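Local coordinates for protein phosphoribosylaminoimidazole-succinocarboxamide synthase (Saccharomyces cerevisiae, PDB 2CNQ) that catalyses the ATP-dependent joining of L-aspartate to carboxyaminoimidazole ribotide, giving SAICAR in de novo purine biosynthesis, at residues A[84-89]-A[97-102]; A[36-39]-A[44-47]. One frame throughout, in Å; residues are numbered along the deposited sequence. Where two conformers were deposited one is given.

Contact 2 comes first along the chain and closes before contact 1 opens. Their centres lie about 22 Å apart and their nearest atoms about 7 Å apart, so they do not touch. Strand 30-35 of the four-stranded antiparallel sheet relates them. Residues 36-39 continue directly from its end, and in contact 1 Leu-102 packs on Leu-32 and Val-34 of the same strand. The centre of contact 1 is about 23 Å from the centre of the chain, that of contact 2 about 14 Å. One strand thus joins packing beside a pocket that holds AMP or AMZ to the loop entering a short hairpin that contributes to an ADP pocket.

Contact 1 (A[84-89]-A[97-102]); sequences TIFDYL and KYKTQL
Phe-86 lays one face of its ring against the extended side chain of Lys-99. CG of Lys-99 sits 3.8 Å from the ring centroid, a CH-pi contact over the face, offset toward the rim. Farther along the same chain, Lys-99 CE lies 3.7 Å from Phe-86 CD1. The lysine thus covers the ring with two of its methylenes. Its CG is anti to the backbone N (chi1 -170°), and the chain stays extended beyond it, which carries it across the ring. The ammonium is farther off, with NZ 5.2 Å from the ring centroid, at most a weak cation-pi attraction. Leu-102 comes at the ring edge, its CB near the ring plane and 3.7 Å from Phe-86 CZ. In one of the two conformers of Ile-85, its CG2 lies over the opposite face. Replacing Phe-86 with an alanine would probably open a gap between the two segments and deprive the Lys-99 methylenes of their flat apolar partner.

No hydrogen bond crosses between the segments. Within 84-89, Asp-87 OD2 accepts from Thr-84 N at 2.8 Å, on its anti side and 24° out of the carboxylate plane. Beyond the ring, Leu-102 packs on Leu-32 and Val-34 of strand 30-35. Ile-85 reaches Leu-32, Ser-106 and Leu-108. This is apolar packing of a 3-10 turn against helix 96-102, beside strands 30-35 and 106-110 of the four-stranded antiparallel sheet, and its Ile-85 lines the AMP pocket.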
ATOM      1  N   THR A  84       1.189  -0.814 -24.399  1.00  9.65           N
ATOM      2  CA  THR A  84       0.854  -0.127 -23.201  1.00  9.47           C
ATOM      3  C   THR A  84      -0.490  -0.606 -22.779  1.00  8.16           C
ATOM      4  O   THR A  84      -1.203  -1.266 -23.505  1.00  7.62           O
ATOM      5  CB  THR A  84       0.783   1.372 -23.398  1.00 10.75           C
ATOM      6  OG1 THR A  84      -0.406   1.640 -24.107  1.00 11.57           O
ATOM      7  CG2 THR A  84       1.966   1.915 -24.163  1.00 12.94           C
ATOM      8  N   ILE A  85      -0.878  -0.187 -21.603  1.00  7.91           N
ATOM      9  CA  ILE A  85      -2.199  -0.518 -21.162  1.00  7.57           C
ATOM     10  C   ILE A  85      -3.248  -0.042 -22.131  1.00  6.78           C
ATOM     11  O   ILE A  85      -4.268  -0.661 -22.278  1.00  6.76           O
ATOM     12  CB  ILE A  85      -2.428   0.107 -19.779  0.56  7.92           C
ATOM     13  CG1 ILE A  85      -3.659  -0.506 -19.181  0.56  6.69           C
ATOM     14  CG2 ILE A  85      -2.528   1.644 -19.820  0.56  7.92           C
ATOM     15  CD1 ILE A  85      -3.920  -0.067 -17.787  0.56  7.86           C
ATOM     16  N   PHE A  86      -2.995   1.063 -22.800  1.00  6.61           N
ATOM     17  CA  PHE A  86      -4.006   1.585 -23.708  1.00  6.80           C
ATOM     18  C   PHE A  86      -4.262   0.686 -24.859  1.00  6.73           C
ATOM     19  O   PHE A  86      -5.356   0.672 -25.392  1.00  7.33           O
ATOM     20  CB  PHE A  86      -3.598   2.957 -24.173  1.00  7.00           C
ATOM     21  CG  PHE A  86      -3.607   3.889 -23.044  1.00  6.84           C
ATOM     22  CD1 PHE A  86      -2.452   4.189 -22.347  1.00  8.21           C
ATOM     23  CD2 PHE A  86      -4.799   4.381 -22.571  1.00  7.48           C
ATOM     24  CE1 PHE A  86      -2.506   4.976 -21.225  1.00  8.27           C
ATOM     25  CE2 PHE A  86      -4.850   5.148 -21.445  1.00  8.12           C
ATOM     26  CZ  PHE A  86      -3.714   5.422 -20.771  1.00  8.91           C
ATOM     27  N   ASP A  87      -3.287  -0.103 -25.226  1.00  6.91           N
ATOM     28  CA  ASP A  87      -3.505  -1.080 -26.272  1.00  7.18           C
ATOM     29  C   ASP A  87      -4.492  -2.115 -25.860  1.00  7.01           C
ATOM     30  O   ASP A  87      -5.066  -2.755 -26.707  1.00  8.32           O
ATOM     31  CB  ASP A  87      -2.204  -1.713 -26.656  1.00  8.08           C
ATOM     32  CG  ASP A  87      -1.291  -0.734 -27.279  1.00  9.43           C
ATOM     33  OD1 ASP A  87      -1.746  -0.007 -28.188  1.00 13.15           O
ATOM     34  OD2 ASP A  87      -0.152  -0.638 -26.852  1.00 11.66           O
ATOM     35  N   TYR A  88      -4.679  -2.307 -24.571  1.00  6.55           N
ATOM     36  CA  TYR A  88      -5.547  -3.280 -23.986  1.00  6.82           C
ATOM     37  C   TYR A  88      -6.847  -2.687 -23.529  1.00  6.72           C
ATOM     38  O   TYR A  88      -7.630  -3.362 -22.903  1.00  7.61           O
ATOM     39  CB  TYR A  88      -4.837  -3.928 -22.800  1.00  7.03           C
ATOM     40  CG  TYR A  88      -3.735  -4.816 -23.234  1.00  7.00           C
ATOM     41  CD1 TYR A  88      -2.533  -4.314 -23.682  1.00  8.25           C
ATOM     42  CD2 TYR A  88      -3.880  -6.173 -23.174  1.00  7.61           C
ATOM     43  CE1 TYR A  88      -1.550  -5.146 -24.103  1.00  9.24           C
ATOM     44  CE2 TYR A  88      -2.894  -7.004 -23.583  1.00  8.51           C
ATOM     45  CZ  TYR A  88      -1.726  -6.485 -24.049  1.00  9.26           C
ATOM     46  OH  TYR A  88      -0.713  -7.296 -24.484  1.00 11.29           O
ATOM     47  N   LEU A  89      -7.105  -1.443 -23.863  1.00  6.51           N
ATOM     48  CA  LEU A  89      -8.303  -0.773 -23.503  1.00  6.58           C
ATOM     49  C   LEU A  89      -9.013  -0.359 -24.740  1.00  6.77           C
ATOM     50  O   LEU A  89      -8.431  -0.197 -25.787  1.00  6.94           O
ATOM     51  CB  LEU A  89      -7.992   0.459 -22.671  1.00  6.65           C
ATOM     52  CG  LEU A  89      -7.348   0.154 -21.336  1.00  6.74           C
ATOM     53  CD1 LEU A  89      -6.945   1.452 -20.689  1.00  7.63           C
ATOM     54  CD2 LEU A  89      -8.290  -0.603 -20.439  1.00  7.73           C
ATOM     55  N   LYS A  97      -8.824  13.061 -23.520  1.00  5.75           N
ATOM     56  CA  LYS A  97      -9.650  13.329 -22.387  1.00  6.21           C
ATOM     57  C   LYS A  97      -9.551  12.220 -21.383  1.00  6.16           C
ATOM     58  O   LYS A  97      -9.653  12.449 -20.196  1.00  7.01           O
ATOM     59  CB  LYS A  97     -11.080  13.448 -22.845  1.00  7.58           C
ATOM     60  CG  LYS A  97     -12.073  13.753 -21.788  1.00  9.54           C
ATOM     61  CD  LYS A  97     -13.474  13.715 -22.350  1.00 10.16           C
ATOM     62  CE  LYS A  97     -13.756  14.813 -23.287  1.00 11.73           C
ATOM     63  NZ  LYS A  97     -15.160  14.815 -23.680  1.00 12.71           N
ATOM     64  N   TYR A  98      -9.393  11.004 -21.855  1.00  5.88           N
ATOM     65  CA  TYR A  98      -9.287   9.851 -20.990  1.00  5.97           C
ATOM     66  C   TYR A  98      -7.880   9.476 -20.725  1.00  6.03           C
ATOM     67  O   TYR A  98      -7.532   9.136 -19.616  1.00  6.39           O
ATOM     68  CB  TYR A  98     -10.047   8.695 -21.609  1.00  6.42           C
ATOM     69  CG  TYR A  98     -11.452   9.080 -21.935  1.00  6.43           C
ATOM     70  CD1 TYR A  98     -12.336   9.442 -20.944  1.00  7.01           C
ATOM     71  CD2 TYR A  98     -11.857   9.162 -23.248  1.00  6.97           C
ATOM     72  CE1 TYR A  98     -13.590   9.859 -21.246  1.00  8.06           C
ATOM     73  CE2 TYR A  98     -13.130   9.573 -23.560  1.00  7.60           C
ATOM     74  CZ  TYR A  98     -13.975   9.950 -22.568  1.00  7.53           C
ATOM     75  OH  TYR A  98     -15.231  10.359 -22.904  1.00  8.99           O
ATOM     76  N   LYS A  99      -7.043   9.501 -21.743  1.00  6.17           N
ATOM     77  CA  LYS A  99      -5.698   9.050 -21.567  1.00  6.33           C
ATOM     78  C   LYS A  99      -4.987   9.852 -20.513  1.00  6.48           C
ATOM     79  O   LYS A  99      -4.220   9.326 -19.735  1.00  7.02           O
ATOM     80  CB  LYS A  99      -4.976   9.064 -22.872  1.00  7.07           C
ATOM     81  CG  LYS A  99      -3.672   8.376 -22.776  1.00 10.19           C
ATOM     82  CD  LYS A  99      -2.979   8.304 -24.087  1.00 10.52           C
ATOM     83  CE  LYS A  99      -1.822   7.386 -24.007  1.00 12.65           C
ATOM     84  NZ  LYS A  99      -0.919   7.706 -25.123  1.00 16.68           N
ATOM     85  N   THR A 100      -5.242  11.127 -20.466  1.00  6.45           N
ATOM     86  CA  THR A 100      -4.574  11.941 -19.477  1.00  6.80           C
ATOM     87  C   THR A 100      -4.996  11.569 -18.075  1.00  6.53           C
ATOM     88  O   THR A 100      -4.267  11.809 -17.144  1.00  8.52           O
ATOM     89  CB  THR A 100      -4.828  13.399 -19.710  1.00  7.32           C
ATOM     90  OG1 THR A 100      -6.217  13.611 -19.687  0.80  6.19           O
ATOM     91  CG2 THR A 100      -4.197  13.888 -20.977  0.80  6.59           C
ATOM     92  N   GLN A 101      -6.171  11.010 -17.924  1.00  6.24           N
ATOM     93  CA  GLN A 101      -6.638  10.591 -16.646  1.00  6.68           C
ATOM     94  C   GLN A 101      -6.141   9.231 -16.240  1.00  6.57           C
ATOM     95  O   GLN A 101      -6.354   8.828 -15.082  1.00  8.03           O
ATOM     96  CB  GLN A 101      -8.143  10.490 -16.656  1.00  6.40           C
ATOM     97  CG  GLN A 101      -8.830  11.751 -16.977  1.00  6.32           C
ATOM     98  CD  GLN A 101     -10.294  11.562 -16.833  1.00  6.78           C
ATOM     99  OE1 GLN A 101     -10.765  11.365 -15.723  1.00  7.33           O
ATOM    100  NE2 GLN A 101     -11.016  11.503 -17.929  1.00  6.95           N
ATOM    101  N   LEU A 102      -5.570   8.499 -17.172  1.00  5.56           N
ATOM    102  CA  LEU A 102      -5.228   7.134 -16.938  1.00  5.27           C
ATOM    103  C   LEU A 102      -3.768   6.860 -17.024  1.00  5.37           C
ATOM    104  O   LEU A 102      -3.273   5.953 -16.392  1.00  5.43           O
ATOM    105  CB  LEU A 102      -5.956   6.273 -17.947  1.00  5.41           C
ATOM    106  CG  LEU A 102      -7.472   6.309 -17.830  1.00  5.72           C
ATOM    107  CD1 LEU A 102      -8.069   5.537 -18.962  1.00  7.05           C
ATOM    108  CD2 LEU A 102      -7.915   5.764 -16.496  1.00  6.69           C
TER

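Contact 2 (A[36-39]-A[44-47]); sequences TDRI and VIME
Ile-39 and Met-46 meet at the base of a small beta hairpin, whose strands 40-41 and 44-45 form a two-stranded antiparallel sheet. Met-46 N donates to Ile-39 O at 2.8 Å, with an angle of 171° at the hydrogen. The same carbonyl oxygen receives a CA-H...O contact from Ile-45 CA at 3.5 Å. A water links the two backbones beside this bond, accepting from Ile-39 N and lying 2.8 Å from Met-46 O.

CG2 of Ile-39 touches CG of Met-46 at 3.7 Å. With Ile-39 CG1 anti to the backbone N (chi1 -173°), CG2 falls between N and the carbonyl carbon, and it is this branch that meets the methionine. CB and CG of Met-46 also lie against Ile-39 O. Both residues pack on Leu-263 of helix 261-269, and Ile-39 reaches Thr-288 and Tyr-292 of helix 282-300. Next to them, CG2 of Ile-45 lies 4.1 Å from CB of Arg-38, a looser apolar contact.

The guanidinium of Arg-38 reaches the backbone around Gly-18 and Lys-19 and the carboxylate of Asp-22. NE donates to Lys-19 O, NH1 to Gly-18 O, and NH2 forms a salt bridge with Asp-22, while the side chain comes within about 5 Å of a bound ADP. The Asp-22 carboxylate would be expected to offset its charge. The backbone leading into the hairpin contains an ST turn, in which Thr-36 OG1 accepts from Arg-38 N at 3.1 Å. The same OG1 is hydrogen-bonded to Val-20 O and lies 3.3 Å above the plane of the Arg-38 guanidinium, toward its rim.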
ATOM      1  N   THR A  36      -5.768   7.205  -8.402  1.00  5.43           N
ATOM      2  CA  THR A  36      -5.956   8.614  -8.477  1.00  5.37           C
ATOM      3  C   THR A  36      -4.952   9.271  -7.561  1.00  5.46           C
ATOM      4  O   THR A  36      -4.105   8.619  -6.991  1.00  6.12           O
ATOM      5  CB  THR A  36      -7.369   9.019  -8.128  1.00  5.61           C
ATOM      6  OG1 THR A  36      -7.546   8.939  -6.723  1.00  6.02           O
ATOM      7  CG2 THR A  36      -8.381   8.223  -8.892  1.00  6.53           C
ATOM      8  N   ASP A  37      -5.083  10.572  -7.452  1.00  5.31           N
ATOM      9  CA  ASP A  37      -4.261  11.378  -6.604  1.00  5.61           C
ATOM     10  C   ASP A  37      -4.900  11.679  -5.294  1.00  5.96           C
ATOM     11  O   ASP A  37      -4.395  12.486  -4.543  1.00  6.85           O
ATOM     12  CB  ASP A  37      -3.871  12.624  -7.338  1.00  5.60           C
ATOM     13  CG  ASP A  37      -2.969  12.335  -8.474  1.00  5.88           C
ATOM     14  OD1 ASP A  37      -2.943  13.142  -9.419  1.00  6.19           O
ATOM     15  OD2 ASP A  37      -2.263  11.325  -8.448  1.00  5.71           O
ATOM     16  N   ARG A  38      -6.006  11.029  -4.999  1.00  5.76           N
ATOM     17  CA  ARG A  38      -6.613  11.192  -3.732  1.00  6.25           C
ATOM     18  C   ARG A  38      -5.688  10.684  -2.649  1.00  6.07           C
ATOM     19  O   ARG A  38      -4.876   9.807  -2.842  1.00  6.73           O
ATOM     20  CB  ARG A  38      -7.915  10.419  -3.665  1.00  6.23           C
ATOM     21  CG  ARG A  38      -8.949  10.917  -4.657  1.00  6.53           C
ATOM     22  CD  ARG A  38     -10.283  10.296  -4.449  1.00  7.16           C
ATOM     23  NE  ARG A  38     -10.290   8.860  -4.571  1.00  6.60           N
ATOM     24  CZ  ARG A  38     -10.671   8.188  -5.642  1.00  6.46           C
ATOM     25  NH1 ARG A  38     -10.739   6.882  -5.607  1.00  6.94           N
ATOM     26  NH2 ARG A  38     -10.984   8.808  -6.754  1.00  6.50           N
ATOM     27  N   ILE A  39      -5.848  11.224  -1.476  1.00  6.40           N
ATOM     28  CA  ILE A  39      -5.120  10.730  -0.333  1.00  6.43           C
ATOM     29  C   ILE A  39      -6.061  10.718   0.817  1.00  6.93           C
ATOM     30  O   ILE A  39      -6.923  11.562   0.935  1.00  7.20           O
ATOM     31  CB  ILE A  39      -3.879  11.556  -0.067  1.00  7.09           C
ATOM     32  CG1 ILE A  39      -3.024  10.946   1.033  1.00  7.81           C
ATOM     33  CG2 ILE A  39      -4.214  12.991   0.232  1.00  7.94           C
ATOM     34  CD1 ILE A  39      -1.648  11.536   1.105  1.00  7.82           C
ATOM     35  N   VAL A  44     -10.458   8.630   5.888  1.00  8.41           N
ATOM     36  CA  VAL A  44     -11.164   9.722   5.292  1.00  8.22           C
ATOM     37  C   VAL A  44     -10.304  10.330   4.229  1.00  7.59           C
ATOM     38  O   VAL A  44      -9.127  10.559   4.416  1.00  7.86           O
ATOM     39  CB  VAL A  44     -11.376  10.749   6.397  0.61  9.18           C
ATOM     40  CG1 VAL A  44     -12.062  11.924   5.853  0.61  9.24           C
ATOM     41  CG2 VAL A  44     -12.147  10.113   7.557  0.61 10.07           C
ATOM     42  N   ILE A  45     -10.903  10.617   3.101  1.00  7.63           N
ATOM     43  CA  ILE A  45     -10.218  11.178   1.986  1.00  7.39           C
ATOM     44  C   ILE A  45     -10.081  12.649   2.210  1.00  7.12           C
ATOM     45  O   ILE A  45     -11.000  13.319   2.609  1.00  8.12           O
ATOM     46  CB  ILE A  45     -10.993  10.897   0.716  1.00  8.01           C
ATOM     47  CG1 ILE A  45     -11.134   9.396   0.509  1.00  9.12           C
ATOM     48  CG2 ILE A  45     -10.311  11.495  -0.467  1.00  9.38           C
ATOM     49  CD1 ILE A  45     -12.102   9.033  -0.553  1.00  9.73           C
ATOM     50  N   MET A  46      -8.919  13.184   1.926  1.00  7.21           N
ATOM     51  CA  MET A  46      -8.727  14.605   1.999  1.00  7.49           C
ATOM     52  C   MET A  46      -9.501  15.262   0.900  1.00  7.86           C
ATOM     53  O   MET A  46      -9.800  14.684  -0.120  1.00  8.14           O
ATOM     54  CB  MET A  46      -7.270  14.957   1.822  1.00  7.52           C
ATOM     55  CG  MET A  46      -6.350  14.384   2.878  1.00  7.16           C
ATOM     56  SD  MET A  46      -6.675  14.910   4.534  1.00  7.89           S
ATOM     57  CE  MET A  46      -7.540  13.509   5.163  1.00  8.26           C
ATOM     58  N   GLU A  47      -9.784  16.531   1.076  1.00  8.11           N
ATOM     59  CA  GLU A  47     -10.485  17.269   0.048  1.00  8.60           C
ATOM     60  C   GLU A  47      -9.667  17.389  -1.190  1.00  8.56           C
ATOM     61  O   GLU A  47     -10.180  17.274  -2.277  1.00 10.19           O
ATOM     62  CB  GLU A  47     -10.804  18.662   0.525  1.00  9.39           C
ATOM     63  CG  GLU A  47     -11.539  19.478  -0.429  0.69 11.67           C
ATOM     64  CD  GLU A  47     -12.844  18.833  -0.778  0.69 13.42           C
ATOM     65  OE1 GLU A  47     -13.429  18.138   0.074  0.69 13.87           O
ATOM     66  OE2 GLU A  47     -13.302  19.039  -1.914  0.69 18.84           O
TER
HETATM   67  O   HOH W   1      -7.723  13.481  -1.615  1.00  8.77           O